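Local coordinates for hypothetical protein (Nostoc punctiforme, PDB 2O62) that is of unknown function but belongs to the DUF3598 family and has two calycin-like beta domains, consistent with binding a small ligand, at residues S19-S24 with L30-S35; E95-H100 with R104-Q109; L122-L127 with V132-L137. One frame throughout, in Å; residues are numbered along the deposited sequence. Where two conformers were deposited one is given.

Contact 1 (S19-S24 with L30-S35); sequences SFSNFS and LNDTSS
Asp32 OD1 is gripped by two serine hydroxyls of the facing strand. Ser21 OG donates to Asp32 OD1 at 2.6 Å, on the anti lone pair. Ser19 OG donates to Asp32 OD1 at 2.8 Å, on the syn lone pair, the side of OD2. The two bonds use different sides of one oxygen and would hold the carboxylate against turning. The Asp32 side chain starts with CG anti to its backbone N (chi1 170°), which carries OD1 across to the serines. Ser21 OG also bonds Arg124 NH2 of strand 117-127, so the hydroxyl links the carboxylate to the arginine.

The strands form an antiparallel beta hairpin of the N-terminal calycin-like domain. Phe20 and Thr33 are a hydrogen-bonded pair. Near the turn the ladder is irregular: Leu30 and Asn31 both face Asn22 in a classic beta bulge. Asn22 O takes two N-H groups there, Leu30 N at 2.7 Å and Asn31 N at 3.2 Å. The first lies nearly along the C=O axis, the second on a lone pair in the carbonyl plane.

On the other face, the Asn22 and Asn31 side chains lie side by side, their amide planes 29° apart. They touch through Asn22 ND2 and Asn31 CB, 3.8 Å apart. A water bridges the strands on this face, donating to Phe20 O and to Asn31 OD1, and also bonded to Thr33 OG1. Further along, the Phe20 ring meets Ser35 edge-on, with CD1 3.5 Å from Ser35 OG. At the turn end, Leu30 CD1 packs 3.8 Å from Ser24 N.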
loop_
_atom_site.group_PDB
_atom_site.type_symbol
_atom_site.label_atom_id
_atom_site.label_comp_id
_atom_site.label_asym_id
_atom_site.label_seq_id
_atom_site.Cartn_x
_atom_site.Cartn_y
_atom_site.Cartn_z
ATOM N N SER A 19 -2.131 -0.345 -16.279
ATOM C CA SER A 19 -1.349 0.881 -16.438
ATOM C C SER A 19 -0.576 1.287 -15.219
ATOM O O SER A 19 -0.867 0.813 -14.115
ATOM C CB SER A 19 -2.262 2.050 -16.805
ATOM O OG SER A 19 -3.108 2.410 -15.754
ATOM N N PHE A 20 0.363 2.206 -15.454
ATOM C CA PHE A 20 1.083 2.929 -14.409
ATOM C C PHE A 20 0.620 4.359 -14.472
ATOM O O PHE A 20 0.808 5.001 -15.491
ATOM C CB PHE A 20 2.583 2.928 -14.697
ATOM C CG PHE A 20 3.290 1.614 -14.400
ATOM C CD1 PHE A 20 2.857 0.423 -14.947
ATOM C CD2 PHE A 20 4.466 1.583 -13.666
ATOM C CE1 PHE A 20 3.521 -0.772 -14.699
ATOM C CE2 PHE A 20 5.143 0.370 -13.442
ATOM C CZ PHE A 20 4.676 -0.776 -13.955
ATOM N N SER A 21 0.043 4.860 -13.385
ATOM C CA SER A 21 -0.610 6.186 -13.339
ATOM C C SER A 21 0.005 7.052 -12.259
ATOM O O SER A 21 0.026 6.653 -11.100
ATOM C CB SER A 21 -2.101 6.024 -13.041
ATOM O OG SER A 21 -2.672 5.120 -13.957
ATOM N N ASN A 22 0.537 8.210 -12.647
ATOM C CA ASN A 22 1.071 9.198 -11.713
ATOM C C ASN A 22 0.021 10.202 -11.339
ATOM O O ASN A 22 -0.541 10.838 -12.205
ATOM C CB ASN A 22 2.213 9.969 -12.339
ATOM C CG ASN A 22 3.345 9.072 -12.732
ATOM O OD1 ASN A 22 3.555 8.019 -12.135
ATOM N ND2 ASN A 22 4.091 9.481 -13.737
ATOM N N PHE A 23 -0.158 10.329 -10.038
ATOM C CA PHE A 23 -1.064 11.268 -9.420
ATOM C C PHE A 23 -0.313 12.303 -8.601
ATOM O O PHE A 23 0.730 12.016 -7.995
ATOM C CB PHE A 23 -2.001 10.504 -8.478
ATOM C CG PHE A 23 -3.036 9.709 -9.179
ATOM C CD1 PHE A 23 -2.787 8.414 -9.562
ATOM C CD2 PHE A 23 -4.275 10.253 -9.472
ATOM C CE1 PHE A 23 -3.742 7.659 -10.235
ATOM C CE2 PHE A 23 -5.239 9.495 -10.154
ATOM C CZ PHE A 23 -4.945 8.171 -10.521
ATOM N N SER A 24 -0.883 13.499 -8.524
ATOM C CA SER A 24 -0.419 14.529 -7.596
ATOM C C SER A 24 -0.809 14.163 -6.152
ATOM O O SER A 24 -1.673 13.292 -5.938
ATOM C CB SER A 24 -1.023 15.886 -7.960
ATOM O OG SER A 24 -2.364 15.963 -7.535
ATOM N N LEU A 30 -1.902 12.838 -13.486
ATOM C CA LEU A 30 -0.966 13.592 -14.269
ATOM C C LEU A 30 -0.514 12.849 -15.499
ATOM O O LEU A 30 -0.412 13.438 -16.581
ATOM C CB LEU A 30 0.262 13.952 -13.422
ATOM C CG LEU A 30 -0.037 14.740 -12.134
ATOM C CD1 LEU A 30 1.228 14.977 -11.313
ATOM C CD2 LEU A 30 -0.719 16.035 -12.476
ATOM N N ASN A 31 -0.232 11.568 -15.354
ATOM C CA ASN A 31 0.347 10.804 -16.435
ATOM C C ASN A 31 -0.037 9.347 -16.263
ATOM O O ASN A 31 0.005 8.808 -15.150
ATOM C CB ASN A 31 1.859 10.937 -16.412
ATOM C CG ASN A 31 2.512 10.342 -17.641
ATOM O OD1 ASN A 31 3.098 9.252 -17.571
ATOM N ND2 ASN A 31 2.379 11.016 -18.791
ATOM N N ASP A 32 -0.426 8.726 -17.355
ATOM C CA ASP A 32 -0.797 7.319 -17.347
ATOM C C ASP A 32 -0.222 6.640 -18.582
ATOM O O ASP A 32 -0.262 7.203 -19.672
ATOM C CB ASP A 32 -2.295 7.217 -17.352
ATOM C CG ASP A 32 -2.760 5.830 -17.588
ATOM O OD1 ASP A 32 -2.870 5.087 -16.577
ATOM O OD2 ASP A 32 -2.950 5.478 -18.803
ATOM N N THR A 33 0.300 5.426 -18.407
ATOM C CA THR A 33 0.906 4.689 -19.495
ATOM C C THR A 33 0.439 3.264 -19.398
ATOM O O THR A 33 0.614 2.627 -18.344
ATOM C CB THR A 33 2.429 4.713 -19.416
ATOM O OG1 THR A 33 2.884 6.062 -19.267
ATOM C CG2 THR A 33 3.026 4.080 -20.667
ATOM N N SER A 34 -0.122 2.745 -20.484
ATOM C CA SER A 34 -0.549 1.365 -20.496
ATOM C C SER A 34 0.656 0.417 -20.381
ATOM O O SER A 34 1.788 0.694 -20.852
ATOM C CB SER A 34 -1.441 1.069 -21.729
ATOM O OG SER A 34 -0.657 1.042 -22.921
ATOM N N SER A 35 0.404 -0.699 -19.718
ATOM C CA SER A 35 1.466 -1.637 -19.344
ATOM C C SER A 35 1.072 -3.119 -19.474
ATOM O O SER A 35 -0.109 -3.508 -19.397
ATOM C CB SER A 35 1.926 -1.330 -17.924
ATOM O OG SER A 35 0.898 -1.580 -16.985
HETATM O O HOH W 1 2.929 6.816 -16.315
#

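Contact 2 (E95-H100 with R104-Q109); sequences ELAFVH and RLRLVQ
Strands 95-100 and 104-109 run antiparallel at 173°, their axes 4.5 Å apart, with Leu96-Leu107 and Phe98-Leu105 as hydrogen-bonded pairs. Each of these pairs makes two N-H to O bonds. Leu107 N lies 2.8 Å from Leu96 O.

Glu95, Ala97 and Val99 share one face with Arg104, Arg106 and Val108. Arg106 NH1 donates to Glu95 OE2 at 2.8 Å in a buried salt bridge. The oxygen sits at the edge of the guanidinium, close to its plane, and is met on its syn side, somewhat out of the carboxylate plane. The two planes are turned 40° apart. Arg106 bends at chi3 (-80°), and this turns its head toward the glutamate. Before the bend, its CG passes over Ala97 CB at 3.7 Å. Arg106 NH2 has a second acid, Glu125 of strand 117-127, so the guanidinium is held between two carboxylates.

Arg104 runs alongside Val99, its CD 3.8 Å from Val99 CG2. Its head turns to Asn12 and Glu125 and makes a cation-pi contact with Trp16. Arg106 CD lies over one face of the Arg104 guanidinium, toward the rim.

The opposite face is largely apolar, with Leu96, Phe98, Leu105 and Leu107. Phe98 and Leu105 point the same way, with Phe98 CD1 4.1 Å from Leu105 CD2. Beyond them, Phe98 packs on Trp239 and Leu96 on Ala237, both of strand 233-242 in the second sheet. The hairpin thus has a charged, buried face and a mostly apolar face at the interdomain boundary. Up-and-down antiparallel hairpins of this kind build the calycin folds.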
loop_
_atom_site.group_PDB
_atom_site.type_symbol
_atom_site.label_atom_id
_atom_site.label_comp_id
_atom_site.label_asym_id
_atom_site.label_seq_id
_atom_site.Cartn_x
_atom_site.Cartn_y
_atom_site.Cartn_z
ATOM N N GLU A 95 6.541 1.178 -1.928
ATOM C CA GLU A 95 5.407 0.595 -2.639
ATOM C C GLU A 95 4.657 -0.379 -1.739
ATOM O O GLU A 95 5.281 -1.214 -1.073
ATOM C CB GLU A 95 5.925 -0.164 -3.845
ATOM C CG GLU A 95 4.860 -0.913 -4.638
ATOM C CD GLU A 95 5.430 -1.719 -5.790
ATOM O OE1 GLU A 95 6.665 -1.760 -5.952
ATOM O OE2 GLU A 95 4.656 -2.333 -6.530
ATOM N N LEU A 96 3.336 -0.288 -1.750
ATOM C CA LEU A 96 2.471 -1.294 -1.163
ATOM C C LEU A 96 1.704 -1.964 -2.296
ATOM O O LEU A 96 0.995 -1.317 -3.037
ATOM C CB LEU A 96 1.513 -0.613 -0.175
ATOM C CG LEU A 96 2.320 0.196 0.883
ATOM C CD1 LEU A 96 1.536 1.274 1.450
ATOM C CD2 LEU A 96 2.866 -0.616 1.934
ATOM N N ALA A 97 1.815 -3.270 -2.389
ATOM C CA ALA A 97 1.288 -4.028 -3.525
ATOM C C ALA A 97 0.345 -5.124 -3.036
ATOM O O ALA A 97 0.782 -6.080 -2.412
ATOM C CB ALA A 97 2.473 -4.650 -4.312
ATOM N N PHE A 98 -0.950 -4.957 -3.305
ATOM C CA PHE A 98 -1.989 -5.928 -2.984
ATOM C C PHE A 98 -2.281 -6.875 -4.152
ATOM O O PHE A 98 -2.425 -6.439 -5.290
ATOM C CB PHE A 98 -3.313 -5.231 -2.587
ATOM C CG PHE A 98 -3.182 -4.189 -1.518
ATOM C CD1 PHE A 98 -2.915 -2.852 -1.844
ATOM C CD2 PHE A 98 -3.394 -4.525 -0.185
ATOM C CE1 PHE A 98 -2.843 -1.884 -0.875
ATOM C CE2 PHE A 98 -3.291 -3.548 0.798
ATOM C CZ PHE A 98 -3.009 -2.259 0.457
ATOM N N VAL A 99 -2.391 -8.164 -3.848
ATOM C CA VAL A 99 -2.811 -9.179 -4.775
ATOM C C VAL A 99 -4.170 -9.727 -4.296
ATOM O O VAL A 99 -4.370 -10.004 -3.112
ATOM C CB VAL A 99 -1.787 -10.268 -4.856
ATOM C CG1 VAL A 99 -2.246 -11.372 -5.814
ATOM C CG2 VAL A 99 -0.443 -9.671 -5.269
ATOM N N HIS A 100 -5.116 -9.827 -5.216
ATOM C CA HIS A 100 -6.434 -10.408 -4.948
ATOM C C HIS A 100 -7.035 -11.000 -6.205
ATOM O O HIS A 100 -7.404 -10.253 -7.119
ATOM C CB HIS A 100 -7.378 -9.330 -4.428
ATOM C CG HIS A 100 -8.766 -9.829 -4.147
ATOM N ND1 HIS A 100 -9.095 -10.495 -2.982
ATOM C CD2 HIS A 100 -9.906 -9.754 -4.867
ATOM C CE1 HIS A 100 -10.374 -10.821 -3.009
ATOM N NE2 HIS A 100 -10.887 -10.393 -4.147
ATOM N N ARG A 104 -4.031 -6.996 -9.237
ATOM C CA ARG A 104 -3.109 -6.378 -8.291
ATOM C C ARG A 104 -3.421 -4.900 -8.254
ATOM O O ARG A 104 -3.871 -4.308 -9.259
ATOM C CB ARG A 104 -1.642 -6.602 -8.614
ATOM C CG ARG A 104 -1.288 -8.019 -8.923
ATOM C CD ARG A 104 0.186 -8.285 -8.763
ATOM N NE ARG A 104 0.989 -7.564 -9.724
ATOM C CZ ARG A 104 2.307 -7.650 -9.849
ATOM N NH1 ARG A 104 3.004 -8.457 -9.073
ATOM N NH2 ARG A 104 2.940 -6.933 -10.771
ATOM N N LEU A 105 -3.218 -4.306 -7.087
ATOM C CA LEU A 105 -3.274 -2.861 -6.937
ATOM C C LEU A 105 -2.034 -2.488 -6.199
ATOM O O LEU A 105 -1.850 -2.924 -5.040
ATOM C CB LEU A 105 -4.470 -2.371 -6.116
ATOM C CG LEU A 105 -4.218 -0.853 -5.890
ATOM C CD1 LEU A 105 -4.878 -0.050 -7.032
ATOM C CD2 LEU A 105 -4.509 -0.288 -4.606
ATOM N N ARG A 106 -1.182 -1.703 -6.861
ATOM C CA ARG A 106 0.128 -1.391 -6.308
ATOM C C ARG A 106 0.237 0.116 -6.210
ATOM O O ARG A 106 -0.033 0.820 -7.185
ATOM C CB ARG A 106 1.241 -1.957 -7.134
ATOM C CG ARG A 106 1.021 -3.368 -7.420
ATOM C CD ARG A 106 2.227 -4.078 -8.002
ATOM N NE ARG A 106 2.431 -3.865 -9.426
ATOM C CZ ARG A 106 3.559 -3.421 -9.983
ATOM N NH1 ARG A 106 4.599 -3.040 -9.249
ATOM N NH2 ARG A 106 3.678 -3.386 -11.300
ATOM N N LEU A 107 0.550 0.598 -5.020
ATOM C CA LEU A 107 0.599 2.020 -4.775
ATOM C C LEU A 107 1.994 2.428 -4.320
ATOM O O LEU A 107 2.482 1.950 -3.307
ATOM C CB LEU A 107 -0.478 2.433 -3.745
ATOM C CG LEU A 107 -0.821 3.937 -3.614
ATOM C CD1 LEU A 107 -2.258 4.138 -3.243
ATOM C CD2 LEU A 107 0.014 4.580 -2.554
ATOM N N VAL A 108 2.611 3.336 -5.070
ATOM C CA VAL A 108 3.861 3.953 -4.722
ATOM C C VAL A 108 3.659 5.397 -4.208
ATOM O O VAL A 108 2.943 6.211 -4.823
ATOM C CB VAL A 108 4.801 4.009 -5.941
ATOM C CG1 VAL A 108 6.143 4.512 -5.554
ATOM C CG2 VAL A 108 4.907 2.655 -6.576
ATOM N N GLN A 109 4.267 5.675 -3.060
ATOM C CA GLN A 109 4.367 7.015 -2.508
ATOM C C GLN A 109 5.776 7.531 -2.606
ATOM O O GLN A 109 6.741 6.782 -2.371
ATOM C CB GLN A 109 3.950 7.045 -1.027
ATOM C CG GLN A 109 2.513 6.565 -0.750
ATOM C CD GLN A 109 2.002 6.913 0.634
ATOM O OE1 GLN A 109 2.282 8.005 1.170
ATOM N NE2 GLN A 109 1.202 6.016 1.197
#

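Contact 3 (L122-L127 with V132-L137); sequences LIREHL and VAERPL
Arg124 NH1 donates to Glu134 OE2 at 2.9 Å, and the two groups form a salt bridge. The bond is somewhat bent, with 148° at the hydrogen. OE2 lies at the edge of the guanidinium, near its plane. The nitrogen approaches OE2 from the syn side but 32° out of the carboxylate plane; the two planes are steeply turned against each other. Single contact through NH1 leaves NH2 for another acceptor, and Ser21 satisfies it. The Arg124 chain also touches Glu134 before its head: CD is 3.5 Å from OE1. Pro216 and Asp217 pack beside both residues.

Farther along, Val132 CG2 sits over one face of the His126 ring in a CH-pi contact, 4.0 Å from the centroid. The nearest ring atom is CE1, 3.7 Å from Val132 CG2. His126 CG lies between its backbone N and carbonyl carbon (chi1 60°), which presents the ring face to the valine. His126 NE2 bonds a glycerol, probably from the crystallisation liquor. Within segment 132-137, Arg135 NH1 donates to Ala133 O at 3.0 Å. Arg103 also bonds that carbonyl, and Arg135 NE bonds Ile241 O.

A leucine in place of Arg124 would probably leave the Glu134 carboxylate without its charged mate and Ser21 OG without this partner.

Segment 132-137 has no regular structure and leads from the first domain toward the second. One charge pair and one methyl-on-ring contact join it to strand 117-127. The charge pair lies at the surface, where solvent and salt would probably weaken it; the methyl-on-ring contact does not depend on charge.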
loop_
_atom_site.group_PDB
_atom_site.type_symbol
_atom_site.label_atom_id
_atom_site.label_comp_id
_atom_site.label_asym_id
_atom_site.label_seq_id
_atom_site.Cartn_x
_atom_site.Cartn_y
_atom_site.Cartn_z
ATOM N N LEU A 122 -0.063 4.782 -9.055
ATOM C CA LEU A 122 -1.077 3.771 -8.862
ATOM C C LEU A 122 -1.011 2.839 -10.024
ATOM O O LEU A 122 -1.154 3.263 -11.144
ATOM C CB LEU A 122 -2.446 4.404 -8.755
ATOM C CG LEU A 122 -3.555 3.514 -8.215
ATOM C CD1 LEU A 122 -3.332 3.249 -6.724
ATOM C CD2 LEU A 122 -4.859 4.268 -8.444
ATOM N N ILE A 123 -0.702 1.571 -9.743
ATOM C CA ILE A 123 -0.553 0.587 -10.762
ATOM C C ILE A 123 -1.715 -0.400 -10.599
ATOM O O ILE A 123 -1.758 -1.190 -9.642
ATOM C CB ILE A 123 0.793 -0.112 -10.648
ATOM C CG1 ILE A 123 1.944 0.923 -10.703
ATOM C CG2 ILE A 123 0.934 -1.161 -11.734
ATOM C CD1 ILE A 123 3.349 0.349 -10.316
ATOM N N ARG A 124 -2.649 -0.347 -11.544
ATOM C CA ARG A 124 -3.856 -1.185 -11.525
ATOM C C ARG A 124 -3.738 -2.246 -12.591
ATOM O O ARG A 124 -3.786 -1.927 -13.760
ATOM C CB ARG A 124 -5.109 -0.345 -11.791
ATOM C CG ARG A 124 -5.382 0.669 -10.703
ATOM C CD ARG A 124 -6.335 1.738 -11.163
ATOM N NE ARG A 124 -5.665 2.738 -11.970
ATOM C CZ ARG A 124 -6.266 3.795 -12.526
ATOM N NH1 ARG A 124 -7.548 3.991 -12.373
ATOM N NH2 ARG A 124 -5.543 4.662 -13.200
ATOM N N GLU A 125 -3.633 -3.498 -12.160
ATOM C CA GLU A 125 -3.297 -4.604 -13.029
ATOM C C GLU A 125 -4.318 -5.710 -12.919
ATOM O O GLU A 125 -4.800 -6.016 -11.834
ATOM C CB GLU A 125 -1.926 -5.151 -12.681
ATOM C CG GLU A 125 -0.778 -4.216 -13.073
ATOM C CD GLU A 125 0.523 -4.581 -12.428
ATOM O OE1 GLU A 125 0.517 -5.071 -11.282
ATOM O OE2 GLU A 125 1.585 -4.364 -13.052
ATOM N N HIS A 126 -4.622 -6.313 -14.060
ATOM C CA HIS A 126 -5.507 -7.470 -14.151
ATOM C C HIS A 126 -4.779 -8.526 -14.979
ATOM O O HIS A 126 -3.984 -8.252 -15.917
ATOM C CB HIS A 126 -6.861 -7.104 -14.762
ATOM C CG HIS A 126 -6.764 -6.558 -16.143
ATOM N ND1 HIS A 126 -6.506 -5.226 -16.404
ATOM C CD2 HIS A 126 -6.827 -7.178 -17.350
ATOM C CE1 HIS A 126 -6.440 -5.050 -17.714
ATOM N NE2 HIS A 126 -6.621 -6.218 -18.310
ATOM N N LEU A 127 -5.016 -9.764 -14.626
ATOM C CA LEU A 127 -4.464 -10.864 -15.388
ATOM C C LEU A 127 -4.962 -10.794 -16.827
ATOM O O LEU A 127 -6.172 -10.621 -17.076
ATOM C CB LEU A 127 -4.868 -12.198 -14.780
ATOM C CG LEU A 127 -4.088 -12.571 -13.545
ATOM C CD1 LEU A 127 -4.712 -13.854 -13.059
ATOM C CD2 LEU A 127 -2.559 -12.754 -13.885
ATOM N N VAL A 132 -11.039 -6.242 -16.460
ATOM C CA VAL A 132 -10.311 -5.112 -15.870
ATOM C C VAL A 132 -10.723 -4.911 -14.408
ATOM O O VAL A 132 -9.887 -4.636 -13.548
ATOM C CB VAL A 132 -10.548 -3.825 -16.705
ATOM C CG1 VAL A 132 -9.927 -2.603 -16.035
ATOM C CG2 VAL A 132 -9.955 -4.002 -18.060
ATOM N N ALA A 133 -12.014 -5.101 -14.151
ATOM C CA ALA A 133 -12.543 -5.191 -12.813
ATOM C C ALA A 133 -12.110 -3.979 -12.016
ATOM O O ALA A 133 -11.625 -4.090 -10.891
ATOM C CB ALA A 133 -12.075 -6.467 -12.148
ATOM N N GLU A 134 -12.264 -2.810 -12.621
ATOM C CA GLU A 134 -11.990 -1.572 -11.937
ATOM C C GLU A 134 -13.025 -1.290 -10.822
ATOM O O GLU A 134 -14.238 -1.341 -11.028
ATOM C CB GLU A 134 -11.968 -0.434 -12.943
ATOM C CG GLU A 134 -11.624 0.926 -12.362
ATOM C CD GLU A 134 -10.127 1.139 -12.116
ATOM O OE1 GLU A 134 -9.289 0.229 -12.388
ATOM O OE2 GLU A 134 -9.811 2.253 -11.637
ATOM N N ARG A 135 -12.535 -1.027 -9.621
ATOM C CA ARG A 135 -13.436 -0.609 -8.535
ATOM C C ARG A 135 -13.711 0.886 -8.682
ATOM O O ARG A 135 -12.928 1.595 -9.305
ATOM C CB ARG A 135 -12.812 -0.852 -7.172
ATOM C CG ARG A 135 -12.947 -2.290 -6.630
ATOM C CD ARG A 135 -12.175 -3.324 -7.454
ATOM N NE ARG A 135 -12.366 -4.628 -6.802
ATOM C CZ ARG A 135 -12.097 -5.816 -7.336
ATOM N NH1 ARG A 135 -11.636 -5.936 -8.577
ATOM N NH2 ARG A 135 -12.338 -6.902 -6.613
ATOM N N PRO A 136 -14.806 1.377 -8.076
ATOM C CA PRO A 136 -15.160 2.812 -8.078
ATOM C C PRO A 136 -14.102 3.706 -7.433
ATOM O O PRO A 136 -13.411 3.264 -6.528
ATOM C CB PRO A 136 -16.381 2.840 -7.171
ATOM C CG PRO A 136 -17.017 1.490 -7.337
ATOM C CD PRO A 136 -15.845 0.569 -7.421
ATOM N N LEU A 137 -14.039 4.965 -7.844
ATOM C CA LEU A 137 -13.295 5.964 -7.119
ATOM C C LEU A 137 -13.718 5.904 -5.646
ATOM O O LEU A 137 -14.911 5.966 -5.354
ATOM C CB LEU A 137 -13.663 7.353 -7.648
ATOM C CG LEU A 137 -13.130 8.537 -6.827
ATOM C CD1 LEU A 137 -11.640 8.652 -6.997
ATOM C CD2 LEU A 137 -13.852 9.844 -7.294
#

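The contacts follow one another along the chain. Contacts 1 and 2 and the strand of contact 3 share the antiparallel sheet of the N-terminal domain. Contacts 1 and 2 are hairpins whose centres lie 14 Å apart. Strand 117-127 runs between them, next to strands 14-23 and 103-111. It carries half of contact 3, whose centre is 12 Å from contact 1 and 11 Å from contact 2. Backbone bonds from Ser21 to Leu122 and from Ile123 to Arg106 join the strands of contacts 1 and 2 through it. The other half leads toward the second-domain barrel, so contact 3 joins the last strand of the first domain to the linker into the second.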